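Putative isomerase (Streptomyces coelicolor A3, PDB 2OQH) probably works on sugar acids as an enolase-superfamily enzyme, perhaps dehydrating D-glucarate to 5-dehydro-4-deoxy-D-glucarate. Local coordinates at residues Ala145-Pro148 and Lys149-Glu153; Lys281-Ala284 and Ala285-Thr289; Ile304-Ala307 and Ala308-Val312. All coordinates share one frame; numbering follows the deposited sequence.

Followed from the N terminus, the three contacts come in series and none nests in or crosses another. Interaction 1 covers the lead-in and early turns of helix 147-162, between barrel strands 127-134 and 166-170; interactions 2 and 3 each lie within one helix, and none closes more than a helical turn. Interaction 2 lies in helix 277-289, which leads into strand 293-296, and interaction 3 in helix 303-315, which follows that strand. Their centres are about 18 Å apart, and Ser-315 and Thr-316, shortly after interaction 3, hydrogen-bond Lys-281 NZ of interaction 2. Ala-305 N of interaction 3 is hydrogen-bonded to Glu-49 of strand 45-51, tying this barrel helix to the three-stranded antiparallel sheet.

Interaction 1 (Ala145-Pro148 and Lys149-Glu153); sequences ADLP and KAMAE
Met-151, present as selenomethionine, packs back against Leu-147 one helical turn earlier. Its CB lies 3.5 Å from Leu-147 O. The next atom, CG, stands anti to the carbonyl carbon (chi1 -63°), a torsion that keeps it over the preceding turn: CG is 3.1 Å from Leu-147 O and 3.6 Å from Leu-147 CD1. SE comes within 4.0 Å of Leu-147 CD1, and bends at chi2 and chi3 then carry the methyl CE away from that leucine. The two side chains run alongside one another in the same direction, and the leucine methyl CD1 lies against the CG-SE part of the Met-151 chain. With CG of Leu-147 anti to the backbone N (chi1 -180°), the second torsion (chi2 52°) turns CD1 toward Met-151.

These residues form the opening turns of helix 147-162, the helix of a beta-alpha-beta crossover in the TIM-type barrel, joining strands 127-134 and 166-170. Met-151 also meets Ile-181, and Pro-148 meets Ala-180 and Ala-184, all on the neighbouring helix 175-188; Leu-147 instead touches Arg-136 and Ala-139 in the preceding loop.

Backbone bonds of the i to i+4 kind bind the turns. Met-151 N donates to Leu-147 O at 2.9 Å, and the same carbonyl oxygen is overlaid by the Met-151 CG methylene. Ala-150 N reaches Asp-146 O at 3.0 Å, lying nearly on the line of that carbonyl, and Ala-152 N donates to Pro-148 O. At Lys-149 a water bridges the start of the helix: it accepts from Lys-149 N at 3.0 Å and donates to Ala-145 O.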
loop_
_atom_site.group_PDB
_atom_site.type_symbol
_atom_site.label_atom_id
_atom_site.label_comp_id
_atom_site.label_asym_id
_atom_site.label_seq_id
_atom_site.Cartn_x
_atom_site.Cartn_y
_atom_site.Cartn_z
ATOM N N ALA A 145 16.877 19.074 20.720
ATOM C CA ALA A 145 17.524 18.236 21.732
ATOM C C ALA A 145 16.559 17.303 22.465
ATOM O O ALA A 145 16.967 16.273 23.010
ATOM C CB ALA A 145 18.263 19.113 22.745
ATOM N N ASP A 146 15.280 17.662 22.478
ATOM C CA ASP A 146 14.276 16.850 23.159
ATOM C C ASP A 146 13.463 15.954 22.228
ATOM O O ASP A 146 12.824 15.001 22.683
ATOM C CB ASP A 146 13.317 17.743 23.947
ATOM C CG ASP A 146 14.003 18.489 25.071
ATOM O OD1 ASP A 146 14.869 17.892 25.747
ATOM O OD2 ASP A 146 13.669 19.672 25.289
ATOM N N LEU A 147 13.484 16.257 20.934
ATOM C CA LEU A 147 12.730 15.477 19.946
ATOM C C LEU A 147 12.963 13.955 20.016
ATOM O O LEU A 147 12.013 13.172 19.947
ATOM C CB LEU A 147 13.035 16.001 18.531
ATOM C CG LEU A 147 12.325 15.312 17.359
ATOM C CD1 LEU A 147 10.827 15.270 17.612
ATOM C CD2 LEU A 147 12.636 16.057 16.052
ATOM N N PRO A 148 14.226 13.513 20.147
ATOM C CA PRO A 148 14.497 12.071 20.224
ATOM C C PRO A 148 13.772 11.343 21.355
ATOM O O PRO A 148 13.120 10.324 21.128
ATOM C CB PRO A 148 16.010 12.024 20.373
ATOM C CG PRO A 148 16.438 13.161 19.497
ATOM C CD PRO A 148 15.479 14.260 19.935
ATOM N N LYS A 149 13.893 11.856 22.576
ATOM C CA LYS A 149 13.235 11.251 23.738
ATOM C C LYS A 149 11.718 11.307 23.564
ATOM O O LYS A 149 10.996 10.363 23.909
ATOM C CB LYS A 149 13.619 12.014 25.010
ATOM C CG LYS A 149 13.324 11.287 26.327
ATOM C CD LYS A 149 13.566 12.233 27.510
ATOM C CE LYS A 149 13.793 11.485 28.812
ATOM N NZ LYS A 149 15.059 10.694 28.754
ATOM N N ALA A 150 11.243 12.424 23.030
ATOM C CA ALA A 150 9.820 12.627 22.812
ATOM C C ALA A 150 9.254 11.564 21.878
ATOM O O ALA A 150 8.201 10.985 22.150
ATOM C CB ALA A 150 9.579 14.020 22.230
HETATM N N MSE A 151 9.962 11.315 20.780
HETATM C CA MSE A 151 9.537 10.327 19.796
HETATM C C MSE A 151 9.586 8.918 20.378
HETATM O O MSE A 151 8.685 8.123 20.143
HETATM C CB MSE A 151 10.426 10.409 18.549
HETATM C CG MSE A 151 10.361 11.736 17.797
HETATM SE SE MSE A 151 8.656 12.045 16.902
HETATM C CE MSE A 151 8.955 10.925 15.343
ATOM N N ALA A 152 10.633 8.617 21.141
ATOM C CA ALA A 152 10.785 7.299 21.751
ATOM C C ALA A 152 9.618 7.004 22.695
ATOM O O ALA A 152 9.086 5.894 22.710
ATOM C CB ALA A 152 12.105 7.226 22.503
ATOM N N GLU A 153 9.230 8.001 23.489
ATOM C CA GLU A 153 8.107 7.844 24.410
ATOM C C GLU A 153 6.834 7.583 23.614
ATOM O O GLU A 153 6.057 6.691 23.946
ATOM C CB GLU A 153 7.927 9.107 25.253
ATOM C CG GLU A 153 8.760 9.131 26.519
ATOM C CD GLU A 153 8.768 10.499 27.172
ATOM O OE1 GLU A 153 7.681 11.103 27.324
ATOM O OE2 GLU A 153 9.866 10.969 27.532
HETATM O O HOH W 1 15.982 13.667 23.623
#

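Interaction 2 (Lys281-Ala284 and Ala285-Thr289); sequences KALA and AHCET
Ala-282 O is gripped twice by His-286, through its backbone and its ring, in helix 277-289 of the TIM-type barrel. His-286 N donates the usual i to i+4 helical bond at 3.0 Å, in the carbonyl plane. The ring nitrogen ND1 also donates at 3.0 Å but stands above that plane, 58° out of it, and its N-H...O angle of 149° makes this bond the more bent of the two. CG sits beside the backbone N (chi1 -79°), which brings the imidazole back over the preceding turn; rotation about CB-CG then puts ND1 next to Ala-282 O, which lies near the ring's edge but somewhat out of its plane. With ND1 as donor, the ring's rotation is constrained from within the helix; outside it, Phe-255 meets His-286 edge-to-face and Phe-252 also touches the ring.

The inward side is apolar: Leu-283, Ala-284 and Cys-287 all rest on Met-294 of strand 293-296, placing this helix against the barrel wall. Lys-281 NZ turns elsewhere, to Ser-315 OG, Thr-316 OG1 and Leu-120 O. Cys-287 N donates to Leu-283 O at 2.9 Å, while within the buried side Cys-287 SG lies 4.2 Å from Leu-283 CD1.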
loop_
_atom_site.group_PDB
_atom_site.type_symbol
_atom_site.label_atom_id
_atom_site.label_comp_id
_atom_site.label_asym_id
_atom_site.label_seq_id
_atom_site.Cartn_x
_atom_site.Cartn_y
_atom_site.Cartn_z
ATOM N N LYS A 281 0.589 -10.093 -7.724
ATOM C CA LYS A 281 0.922 -11.504 -7.519
ATOM C C LYS A 281 2.153 -11.797 -8.378
ATOM O O LYS A 281 3.034 -12.561 -7.989
ATOM C CB LYS A 281 -0.228 -12.415 -7.960
ATOM C CG LYS A 281 -1.498 -12.296 -7.129
ATOM C CD LYS A 281 -1.313 -12.898 -5.751
ATOM C CE LYS A 281 -1.167 -14.411 -5.828
ATOM N NZ LYS A 281 -1.173 -15.021 -4.476
ATOM N N ALA A 282 2.200 -11.182 -9.555
ATOM C CA ALA A 282 3.325 -11.359 -10.467
ATOM C C ALA A 282 4.602 -10.843 -9.800
ATOM O O ALA A 282 5.638 -11.513 -9.800
ATOM C CB ALA A 282 3.069 -10.601 -11.762
ATOM N N LEU A 283 4.512 -9.649 -9.224
ATOM C CA LEU A 283 5.649 -9.041 -8.553
ATOM C C LEU A 283 6.167 -9.936 -7.429
ATOM O O LEU A 283 7.378 -10.035 -7.208
ATOM C CB LEU A 283 5.258 -7.665 -8.006
ATOM C CG LEU A 283 6.332 -6.844 -7.286
ATOM C CD1 LEU A 283 7.624 -6.822 -8.099
ATOM C CD2 LEU A 283 5.805 -5.428 -7.063
ATOM N N ALA A 284 5.250 -10.593 -6.723
ATOM C CA ALA A 284 5.635 -11.482 -5.633
ATOM C C ALA A 284 6.493 -12.606 -6.211
ATOM O O ALA A 284 7.505 -13.000 -5.627
ATOM C CB ALA A 284 4.395 -12.053 -4.956
ATOM N N ALA A 285 6.083 -13.115 -7.367
ATOM C CA ALA A 285 6.836 -14.177 -8.020
ATOM C C ALA A 285 8.240 -13.658 -8.358
ATOM O O ALA A 285 9.237 -14.327 -8.091
ATOM C CB ALA A 285 6.114 -14.627 -9.293
ATOM N N HIS A 286 8.302 -12.463 -8.946
ATOM C CA HIS A 286 9.579 -11.847 -9.308
ATOM C C HIS A 286 10.504 -11.725 -8.098
ATOM O O HIS A 286 11.702 -11.992 -8.191
ATOM C CB HIS A 286 9.365 -10.453 -9.911
ATOM C CG HIS A 286 8.943 -10.461 -11.353
ATOM N ND1 HIS A 286 7.778 -11.053 -11.789
ATOM C CD2 HIS A 286 9.513 -9.901 -12.448
ATOM C CE1 HIS A 286 7.646 -10.853 -13.090
ATOM N NE2 HIS A 286 8.685 -10.157 -13.515
ATOM N N CYS A 287 9.952 -11.308 -6.963
ATOM C CA CYS A 287 10.762 -11.158 -5.760
ATOM C C CYS A 287 11.362 -12.477 -5.267
ATOM O O CYS A 287 12.521 -12.517 -4.844
ATOM C CB CYS A 287 9.943 -10.519 -4.642
ATOM S SG CYS A 287 9.558 -8.793 -4.934
ATOM N N GLU A 288 10.576 -13.545 -5.305
ATOM C CA GLU A 288 11.073 -14.840 -4.858
ATOM C C GLU A 288 12.178 -15.331 -5.790
ATOM O O GLU A 288 13.175 -15.888 -5.340
ATOM C CB GLU A 288 9.940 -15.867 -4.817
ATOM C CG GLU A 288 8.801 -15.487 -3.887
ATOM C CD GLU A 288 7.792 -16.608 -3.722
ATOM O OE1 GLU A 288 7.428 -17.235 -4.739
ATOM O OE2 GLU A 288 7.358 -16.856 -2.578
ATOM N N THR A 289 11.995 -15.115 -7.088
ATOM C CA THR A 289 12.977 -15.545 -8.078
ATOM C C THR A 289 14.313 -14.847 -7.863
ATOM O O THR A 289 15.373 -15.450 -8.013
ATOM C CB THR A 289 12.489 -15.245 -9.514
ATOM O OG1 THR A 289 11.298 -15.995 -9.778
ATOM C CG2 THR A 289 13.563 -15.618 -10.547
#

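Interaction 3 (Ile304-Ala307 and Ala308-Val312); sequences IATA and AHLAV
Ile-304 to Ala-307 and Ala-308 to Val-312 form one uninterrupted run of alpha-helix, with four successive i to i+4 bonds spanning the junction. Leu-310 N to Thr-306 O is the shortest at 2.8 Å; Ala-308 N to Ile-304 O, His-309 N to Ala-305 O and Ala-311 N to Ala-307 O all measure 3.1 Å. The His-309 bond lies in the carbonyl plane, whereas Ala-311 N is tilted 26° from the plane of its acceptor.

Thr-306 and Leu-310 carry the side-chain contact. The two side chains meet at a slant, with the threonine methyl CG2 at 3.8 Å from Leu-310 CD1 and 4.0 Å from Leu-310 CG. The leucine CG stands beside its backbone N (chi1 -67°), which lays it over the previous turn at 3.1 Å from Thr-306 O. Thr-306 splits its two branches: CG2, anti to the backbone N, takes the apolar contact, while OG1, beside the backbone N, is hydrogen-bonded to Leu-302 O. An alanine at Leu-310 is likely to leave the Thr-306 methyl and Leu-345 of strand 344-346 without their shared apolar neighbour, opening a gap between helix and strand.

On another side of the helix, the His-309 ring meets Tyr-272 with the planes at about 50°. Every touching residue is buried in this helix of the enolase-type barrel domain. In this buried setting Ala-305 O takes a second bond, from Tyr-272 OH, and the Thr-306 hydroxyl is satisfied by the Leu-302 carbonyl, leaving its methyl to join the apolar surface made by Leu-310.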
loop_
_atom_site.group_PDB
_atom_site.type_symbol
_atom_site.label_atom_id
_atom_site.label_comp_id
_atom_site.label_asym_id
_atom_site.label_seq_id
_atom_site.Cartn_x
_atom_site.Cartn_y
_atom_site.Cartn_z
ATOM N N ILE A 304 -12.466 -0.920 1.342
ATOM C CA ILE A 304 -12.484 -1.707 0.114
ATOM C C ILE A 304 -11.060 -1.994 -0.374
ATOM O O ILE A 304 -10.705 -3.146 -0.624
ATOM C CB ILE A 304 -13.283 -0.984 -0.990
ATOM C CG1 ILE A 304 -14.731 -0.780 -0.526
ATOM C CG2 ILE A 304 -13.264 -1.806 -2.280
ATOM C CD1 ILE A 304 -15.577 0.040 -1.492
ATOM N N ALA A 305 -10.246 -0.949 -0.481
ATOM C CA ALA A 305 -8.867 -1.095 -0.938
ATOM C C ALA A 305 -8.072 -2.027 -0.025
ATOM O O ALA A 305 -7.367 -2.925 -0.502
ATOM C CB ALA A 305 -8.198 0.268 -1.014
ATOM N N THR A 306 -8.186 -1.814 1.283
ATOM C CA THR A 306 -7.481 -2.647 2.245
ATOM C C THR A 306 -7.911 -4.106 2.104
ATOM O O THR A 306 -7.097 -5.016 2.240
ATOM C CB THR A 306 -7.751 -2.192 3.696
ATOM O OG1 THR A 306 -7.234 -0.871 3.886
ATOM C CG2 THR A 306 -7.082 -3.134 4.685
ATOM N N ALA A 307 -9.194 -4.322 1.829
ATOM C CA ALA A 307 -9.725 -5.672 1.659
ATOM C C ALA A 307 -9.020 -6.378 0.493
ATOM O O ALA A 307 -8.673 -7.556 0.585
ATOM C CB ALA A 307 -11.233 -5.610 1.408
ATOM N N ALA A 308 -8.815 -5.653 -0.602
ATOM C CA ALA A 308 -8.140 -6.215 -1.767
ATOM C C ALA A 308 -6.708 -6.598 -1.380
ATOM O O ALA A 308 -6.226 -7.672 -1.732
ATOM C CB ALA A 308 -8.134 -5.204 -2.899
ATOM N N HIS A 309 -6.037 -5.717 -0.643
ATOM C CA HIS A 309 -4.670 -5.981 -0.210
ATOM C C HIS A 309 -4.578 -7.195 0.713
ATOM O O HIS A 309 -3.648 -7.996 0.609
ATOM C CB HIS A 309 -4.090 -4.752 0.492
ATOM C CG HIS A 309 -3.439 -3.778 -0.440
ATOM N ND1 HIS A 309 -3.201 -4.067 -1.767
ATOM C CD2 HIS A 309 -2.921 -2.548 -0.223
ATOM C CE1 HIS A 309 -2.558 -3.057 -2.326
ATOM N NE2 HIS A 309 -2.376 -2.124 -1.411
ATOM N N LEU A 310 -5.553 -7.327 1.610
ATOM C CA LEU A 310 -5.582 -8.441 2.548
ATOM C C LEU A 310 -5.703 -9.770 1.815
ATOM O O LEU A 310 -5.126 -10.765 2.242
ATOM C CB LEU A 310 -6.743 -8.270 3.535
ATOM C CG LEU A 310 -6.564 -7.077 4.475
ATOM C CD1 LEU A 310 -7.831 -6.829 5.301
ATOM C CD2 LEU A 310 -5.380 -7.364 5.381
ATOM N N ALA A 311 -6.456 -9.784 0.716
ATOM C CA ALA A 311 -6.620 -11.006 -0.070
ATOM C C ALA A 311 -5.276 -11.371 -0.699
ATOM O O ALA A 311 -4.901 -12.539 -0.770
ATOM C CB ALA A 311 -7.673 -10.804 -1.159
ATOM N N VAL A 312 -4.547 -10.358 -1.149
ATOM C CA VAL A 312 -3.255 -10.608 -1.758
ATOM C C VAL A 312 -2.271 -11.148 -0.727
ATOM O O VAL A 312 -1.650 -12.183 -0.946
ATOM C CB VAL A 312 -2.695 -9.338 -2.411
ATOM C CG1 VAL A 312 -1.299 -9.602 -2.960
ATOM C CG2 VAL A 312 -3.621 -8.902 -3.545
#